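Local coordinates for rubisco operon transcriptional regulator (Synechocystis sp., PDB 5Y2W), which probably represses carbon- and nitrogen-responsive genes as a LysR-type transcription factor, its regulatory domain binding the effector 2-phosphoglycolate, at residues Lys22-Ile25 and Pro26-Gly30; Thr203-Asp206 and Tyr207-Val211; His162-Val165 and Ser166-Ala169. All coordinates share one frame; numbering follows the deposited sequence.

How the contacts relate
Contacts 1 and 2 are successive turns on two helices of the subdomain built on the five-stranded sheet, and helix 24-35 packs on helix 199-211; the centres of contacts 1 and 2 are about 13 Å apart. Contact 1 is largely buried, and mostly apolar apart from R27, its outer side reached by the second subunit; contact 2 is partly buried, turning greasy residues inward and D206 and A210 outward. Contact 3 belongs to a surface loop of the other subdomain and combines a small apolar patch with polar anchors such as the K147 salt bridge. It touches contact 1 through Y23 and S166, whereas contacts 2 and 3 stay about 11 Å apart at their nearest atoms.

Contact 1: residues Lys22-Ile25 and Pro26-Gly30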
loop_
_atom_site.group_PDB
_atom_site.type_symbol
_atom_site.label_atom_id
_atom_site.label_comp_id
_atom_site.label_asym_id
_atom_site.label_seq_id
_atom_site.Cartn_x
_atom_site.Cartn_y
_atom_site.Cartn_z
ATOM N N LYS A 22 6.025 3.160 4.649
ATOM C CA LYS A 22 6.210 1.813 4.164
ATOM C C LYS A 22 7.442 1.669 3.278
ATOM O O LYS A 22 7.863 0.580 2.991
ATOM C CB LYS A 22 4.969 1.358 3.374
ATOM C CG LYS A 22 4.744 2.222 2.144
ATOM C CD LYS A 22 3.771 1.667 1.170
ATOM C CE LYS A 22 2.496 1.461 1.883
ATOM N NZ LYS A 22 1.564 1.075 0.838
ATOM N N TYR A 23 8.001 2.757 2.782
ATOM C CA TYR A 23 9.231 2.614 1.976
ATOM C C TYR A 23 10.472 2.805 2.845
ATOM O O TYR A 23 11.405 2.011 2.796
ATOM C CB TYR A 23 9.266 3.632 0.842
ATOM C CG TYR A 23 8.150 3.491 -0.160
ATOM C CD1 TYR A 23 8.246 2.569 -1.219
ATOM C CD2 TYR A 23 7.033 4.318 -0.099
ATOM C CE1 TYR A 23 7.227 2.453 -2.172
ATOM C CE2 TYR A 23 6.014 4.219 -1.037
ATOM C CZ TYR A 23 6.113 3.282 -2.073
ATOM O OH TYR A 23 5.082 3.189 -2.991
ATOM N N PHE A 24 10.433 3.868 3.651
ATOM C CA PHE A 24 11.532 4.275 4.518
ATOM C C PHE A 24 11.904 3.247 5.547
ATOM O O PHE A 24 13.053 2.867 5.685
ATOM C CB PHE A 24 11.125 5.502 5.272
ATOM C CG PHE A 24 12.234 6.084 6.066
ATOM C CD1 PHE A 24 13.256 6.732 5.428
ATOM C CD2 PHE A 24 12.242 5.984 7.424
ATOM C CE1 PHE A 24 14.291 7.274 6.139
ATOM C CE2 PHE A 24 13.275 6.517 8.153
ATOM C CZ PHE A 24 14.301 7.177 7.508
ATOM N N ILE A 25 10.927 2.767 6.282
ATOM C CA ILE A 25 11.233 1.931 7.381
ATOM C C ILE A 25 11.841 0.630 6.919
ATOM O O ILE A 25 12.892 0.238 7.432
ATOM C CB ILE A 25 9.994 1.728 8.259
ATOM C CG1 ILE A 25 9.659 3.032 8.953
ATOM C CG2 ILE A 25 10.186 0.580 9.231
ATOM C CD1 ILE A 25 10.691 3.493 9.980
ATOM N N PRO A 26 11.227 -0.031 5.929
ATOM C CA PRO A 26 11.870 -1.228 5.415
ATOM C C PRO A 26 13.277 -1.022 4.985
ATOM O O PRO A 26 14.081 -1.901 5.165
ATOM C CB PRO A 26 11.028 -1.570 4.194
ATOM C CG PRO A 26 9.659 -1.204 4.698
ATOM C CD PRO A 26 9.894 0.133 5.343
ATOM N N ARG A 27 13.571 0.104 4.353
ATOM C CA ARG A 27 14.918 0.307 3.880
ATOM C C ARG A 27 15.870 0.416 5.090
ATOM O O ARG A 27 16.939 -0.132 5.061
ATOM C CB ARG A 27 14.991 1.542 3.037
ATOM C CG ARG A 27 16.361 1.783 2.447
ATOM C CD ARG A 27 16.313 2.982 1.521
ATOM N NE ARG A 27 15.929 4.174 2.265
ATOM C CZ ARG A 27 15.744 5.371 1.728
ATOM N NH1 ARG A 27 15.923 5.558 0.424
ATOM N NH2 ARG A 27 15.400 6.393 2.508
ATOM N N LEU A 28 15.448 1.102 6.151
ATOM C CA LEU A 28 16.209 1.173 7.405
ATOM C C LEU A 28 16.355 -0.162 8.103
ATOM O O LEU A 28 17.352 -0.401 8.763
ATOM C CB LEU A 28 15.545 2.105 8.408
ATOM C CG LEU A 28 15.779 3.607 8.324
ATOM C CD1 LEU A 28 15.569 4.142 9.740
ATOM C CD2 LEU A 28 17.160 4.009 7.782
ATOM N N LEU A 29 15.350 -1.017 8.009
ATOM C CA LEU A 29 15.468 -2.384 8.529
ATOM C C LEU A 29 16.652 -3.193 7.997
ATOM O O LEU A 29 17.084 -4.122 8.657
ATOM C CB LEU A 29 14.189 -3.168 8.270
ATOM C CG LEU A 29 12.961 -2.650 9.037
ATOM C CD1 LEU A 29 11.745 -3.559 8.815
ATOM C CD2 LEU A 29 13.263 -2.482 10.528
ATOM N N GLY A 30 17.159 -2.842 6.822
ATOM C CA GLY A 30 18.183 -3.612 6.149
ATOM C C GLY A 30 19.500 -3.519 6.857
ATOM O O GLY A 30 20.138 -4.538 7.110
#
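F24 and L28 lie one turn apart at the start of helix 24-35, the helix of the beta-alpha-beta unit formed with strands 11-18 and 39-46 in this periplasmic-binding-protein-like fold. The bump here is the branch of L28, and its seat is a face of the F24 ring: CG sits over that face, 4.2 Å from the centroid, in a CH-pi contact, while L28 CD1 comes 3.7 Å from F24 CE2. The phenyl group gets there because F24 CG stands anti to the backbone N (chi1 -173°). R27 bends at chi3 and brings its NH2 to 3.6 Å from F24 CD1, the guanidinium and ring planes 73° apart.

The pyrrolidine of P26 fits against the chain before it. Its CD wedges against I25 CB at 3.3 Å, tighter than usual van der Waals contact, and its CG lies near the carbonyl oxygen of K22. Such a ring carries no N-H, which suits a first-turn position. P26 also meets A145 of the second subunit. Along the backbone, the N-H of L29 bonds to I25 O at 2.8 Å, and L29 CG rests 3.3 Å from that same oxygen.

Contact 2: residues Thr203-Asp206 and Tyr207-Val211; sequences TFLD and YLMAV
F204 and Y207, on neighbouring turns of the C-terminal helix 199-211, set one aromatic ring against another in the LysR effector-binding domain. Backbone hydrogen bonds supply the frame. Four successive i to i+4 bonds run from the N-H groups of Y207, L208, M209 and A210 to the carbonyls of T203, F204, L205 and D206; that from L208 N to F204 O is the shortest at 2.7 Å, and that from M209 N to L205 O the straightest, with 171° at the hydrogen.

The aromatic contact is loose. F204 CE1 lies at the edge of the Y207 ring, close to its plane and 4.1 Å from Y207 CD2, the two side chains slanting past each other. With CG anti to the backbone N (chi1 177°), F204 also brings CE2 to 4.2 Å from L208 CD2. The other apolar pair is tighter: L205 and M209 run side by side in the same direction, L205 CD1 meeting the methyl CE of M209 at 3.7 Å, where the bend at chi2 of the methionine carries it.

Polar ends turn to partners beyond these turns. T203 OG1 bonds to V199 O, D206 OD1 to Q202 NE2, and Y207 OH weakly to L28 O.

In the fold, F204, Y207 and L208 face helix 24-35, where F32 meets F204 edge-to-face and the Y207 ring with planes at about 45°; L28, against L208, and L29, against F204, also take part. L205, L208 and M209 settle on V189 of strand 186-192, and F79 of strand 74-79 lies against L208 and M209.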
loop_
_atom_site.group_PDB
_atom_site.type_symbol
_atom_site.label_atom_id
_atom_site.label_comp_id
_atom_site.label_asym_id
_atom_site.label_seq_id
_atom_site.Cartn_x
_atom_site.Cartn_y
_atom_site.Cartn_z
ATOM N N THR A 203 16.578 -1.443 21.468
ATOM C CA THR A 203 17.779 -1.360 20.580
ATOM C C THR A 203 17.380 -0.703 19.241
ATOM O O THR A 203 18.123 0.087 18.674
ATOM C CB THR A 203 18.391 -2.754 20.283
ATOM O OG1 THR A 203 18.495 -3.519 21.497
ATOM C CG2 THR A 203 19.736 -2.637 19.617
ATOM N N PHE A 204 16.190 -1.042 18.745
ATOM C CA PHE A 204 15.750 -0.537 17.440
ATOM C C PHE A 204 15.528 0.967 17.520
ATOM O O PHE A 204 15.958 1.716 16.634
ATOM C CB PHE A 204 14.461 -1.229 16.925
ATOM C CG PHE A 204 13.984 -0.641 15.619
ATOM C CD1 PHE A 204 14.720 -0.836 14.454
ATOM C CD2 PHE A 204 12.888 0.209 15.572
ATOM C CE1 PHE A 204 14.336 -0.248 13.263
ATOM C CE2 PHE A 204 12.501 0.803 14.370
ATOM C CZ PHE A 204 13.231 0.567 13.220
ATOM N N LEU A 205 14.898 1.376 18.623
ATOM C CA LEU A 205 14.529 2.747 18.901
ATOM C C LEU A 205 15.729 3.652 18.887
ATOM O O LEU A 205 15.745 4.693 18.193
ATOM C CB LEU A 205 13.794 2.794 20.243
ATOM C CG LEU A 205 13.257 4.139 20.769
ATOM C CD1 LEU A 205 12.326 4.826 19.758
ATOM C CD2 LEU A 205 12.519 3.944 22.104
ATOM N N ASP A 206 16.771 3.235 19.594
ATOM C CA ASP A 206 18.023 3.992 19.615
ATOM C C ASP A 206 18.653 3.973 18.248
ATOM O O ASP A 206 19.285 4.941 17.850
ATOM C CB ASP A 206 19.044 3.393 20.628
ATOM C CG ASP A 206 18.546 3.436 22.068
ATOM O OD1 ASP A 206 17.734 4.313 22.393
ATOM O OD2 ASP A 206 18.928 2.582 22.874
ATOM N N TYR A 207 18.531 2.845 17.544
ATOM C CA TYR A 207 19.080 2.752 16.179
ATOM C C TYR A 207 18.370 3.766 15.231
ATOM O O TYR A 207 19.003 4.563 14.495
ATOM C CB TYR A 207 18.985 1.301 15.650
ATOM C CG TYR A 207 19.293 1.213 14.163
ATOM C CD1 TYR A 207 20.599 1.328 13.686
ATOM C CD2 TYR A 207 18.263 1.066 13.228
ATOM C CE1 TYR A 207 20.871 1.288 12.329
ATOM C CE2 TYR A 207 18.524 1.029 11.873
ATOM C CZ TYR A 207 19.823 1.130 11.428
ATOM O OH TYR A 207 20.043 1.080 10.073
ATOM N N LEU A 208 17.050 3.752 15.300
ATOM C CA LEU A 208 16.228 4.690 14.512
ATOM C C LEU A 208 16.613 6.122 14.806
ATOM O O LEU A 208 16.880 6.910 13.883
ATOM C CB LEU A 208 14.735 4.472 14.818
ATOM C CG LEU A 208 13.708 5.354 14.077
ATOM C CD1 LEU A 208 13.791 5.229 12.551
ATOM C CD2 LEU A 208 12.320 4.979 14.531
ATOM N N MET A 209 16.641 6.482 16.095
ATOM C CA MET A 209 17.008 7.870 16.467
ATOM C C MET A 209 18.381 8.234 15.973
ATOM O O MET A 209 18.618 9.339 15.507
ATOM C CB MET A 209 16.965 8.078 17.967
ATOM C CG MET A 209 15.567 7.928 18.505
ATOM S SD MET A 209 14.387 8.882 17.480
ATOM C CE MET A 209 12.997 8.142 18.243
ATOM N N ALA A 210 19.308 7.310 16.066
ATOM C CA ALA A 210 20.664 7.669 15.698
ATOM C C ALA A 210 20.762 7.856 14.215
ATOM O O ALA A 210 21.296 8.841 13.764
ATOM C CB ALA A 210 21.636 6.589 16.182
ATOM N N VAL A 211 20.229 6.917 13.427
ATOM C CA VAL A 211 20.446 7.011 11.965
ATOM C C VAL A 211 19.707 8.184 11.324
ATOM O O VAL A 211 20.114 8.693 10.249
ATOM C CB VAL A 211 20.117 5.698 11.215
ATOM C CG1 VAL A 211 21.027 4.594 11.722
ATOM C CG2 VAL A 211 18.649 5.322 11.336
#

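Contact 3: residues His162-Val165 and Ser166-Ala169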
loop_
_atom_site.group_PDB
_atom_site.type_symbol
_atom_site.label_atom_id
_atom_site.label_comp_id
_atom_site.label_asym_id
_atom_site.label_seq_id
_atom_site.Cartn_x
_atom_site.Cartn_y
_atom_site.Cartn_z
ATOM N N HIS A 162 6.850 11.725 1.192
ATOM C CA HIS A 162 7.577 10.442 1.190
ATOM C C HIS A 162 7.007 9.488 0.162
ATOM O O HIS A 162 7.685 8.540 -0.190
ATOM C CB HIS A 162 7.532 9.768 2.559
ATOM C CG HIS A 162 8.206 10.574 3.632
ATOM N ND1 HIS A 162 9.566 10.761 3.660
ATOM C CD2 HIS A 162 7.714 11.271 4.683
ATOM C CE1 HIS A 162 9.889 11.544 4.677
ATOM N NE2 HIS A 162 8.781 11.871 5.313
ATOM N N THR A 163 5.764 9.701 -0.303
ATOM C CA THR A 163 5.173 8.752 -1.284
ATOM C C THR A 163 5.767 8.964 -2.682
ATOM O O THR A 163 5.680 8.083 -3.539
ATOM C CB THR A 163 3.643 8.889 -1.411
ATOM O OG1 THR A 163 3.330 10.182 -1.904
ATOM C CG2 THR A 163 2.906 8.637 -0.070
ATOM N N LEU A 164 6.338 10.147 -2.908
ATOM C CA LEU A 164 6.989 10.494 -4.182
ATOM C C LEU A 164 8.446 10.014 -4.356
ATOM O O LEU A 164 9.070 10.334 -5.341
ATOM C CB LEU A 164 6.967 12.011 -4.370
ATOM C CG LEU A 164 5.589 12.689 -4.353
ATOM C CD1 LEU A 164 5.781 14.203 -4.303
ATOM C CD2 LEU A 164 4.731 12.225 -5.542
ATOM N N VAL A 165 8.964 9.250 -3.408
ATOM C CA VAL A 165 10.346 8.749 -3.448
ATOM C C VAL A 165 10.496 7.654 -4.513
ATOM O O VAL A 165 11.570 7.491 -5.100
ATOM C CB VAL A 165 10.759 8.274 -2.026
ATOM C CG1 VAL A 165 12.140 7.620 -1.977
ATOM C CG2 VAL A 165 10.635 9.452 -1.064
ATOM N N SER A 166 9.398 6.948 -4.771
ATOM C CA SER A 166 9.298 5.961 -5.841
ATOM C C SER A 166 9.259 6.579 -7.236
ATOM O O SER A 166 9.613 5.930 -8.210
ATOM C CB SER A 166 8.012 5.182 -5.659
ATOM O OG SER A 166 8.068 4.436 -4.456
ATOM N N GLU A 167 8.790 7.819 -7.341
ATOM C CA GLU A 167 8.668 8.481 -8.649
ATOM C C GLU A 167 10.017 8.796 -9.244
ATOM O O GLU A 167 10.785 9.572 -8.682
ATOM C CB GLU A 167 7.899 9.815 -8.546
ATOM C CG GLU A 167 6.529 9.668 -7.959
ATOM C CD GLU A 167 5.735 8.631 -8.698
ATOM O OE1 GLU A 167 5.310 7.660 -8.027
ATOM O OE2 GLU A 167 5.575 8.803 -9.944
ATOM N N GLY A 168 10.281 8.251 -10.414
ATOM C CA GLY A 168 11.462 8.657 -11.141
ATOM C C GLY A 168 11.145 8.940 -12.581
ATOM O O GLY A 168 9.978 8.939 -12.982
ATOM N N ALA A 169 12.203 9.230 -13.334
ATOM C CA ALA A 169 12.209 9.083 -14.775
ATOM C C ALA A 169 11.020 9.862 -15.356
ATOM O O ALA A 169 10.912 11.083 -15.151
ATOM C CB ALA A 169 12.161 7.590 -15.128
#
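L164 and E167 are the ends of a type I beta turn, 164-167, in which E167 N gives a weak i to i+3 hydrogen bond to L164 O, 3.2 Å long and bent to 139°. A short 3-10 segment includes H162 and T163, and residues E167 to A169 have no regular structure.

The two side chains slant across one another on this turn. E167 CG, anti to the carbonyl carbon (chi1 -57°), lies 4.0 Å from L164 CD2 and 3.7 Å from L164 O, and the bend at chi2 (-54°) then turns the carboxylate. Only the aliphatic part of the glutamate is thus used against the leucine, and the carboxylate is left for other partners: OE1 forms a salt bridge with K147 NZ and OE2 a hydrogen bond with S171 OG. The two bonds limit its rotation, and the nearby ammonium probably stabilises its negative charge. K147 also donates to T163 O, so a single lysine links both segments to helix 143-151. T163 OG1 hydrogen-bonds back to S160 O, three residues earlier. The T163 side chain packs on T20, which lines the 2-phosphoglycolate pocket, and is itself about 7 Å from the ligand.

The loop connects strand 157-160 to strand 173-176. L164 inserts against L173 and I175 of the latter and I87 of strand 81-89, while T163 lies against N143 of helix 143-151 and S166 against K147 of the same helix.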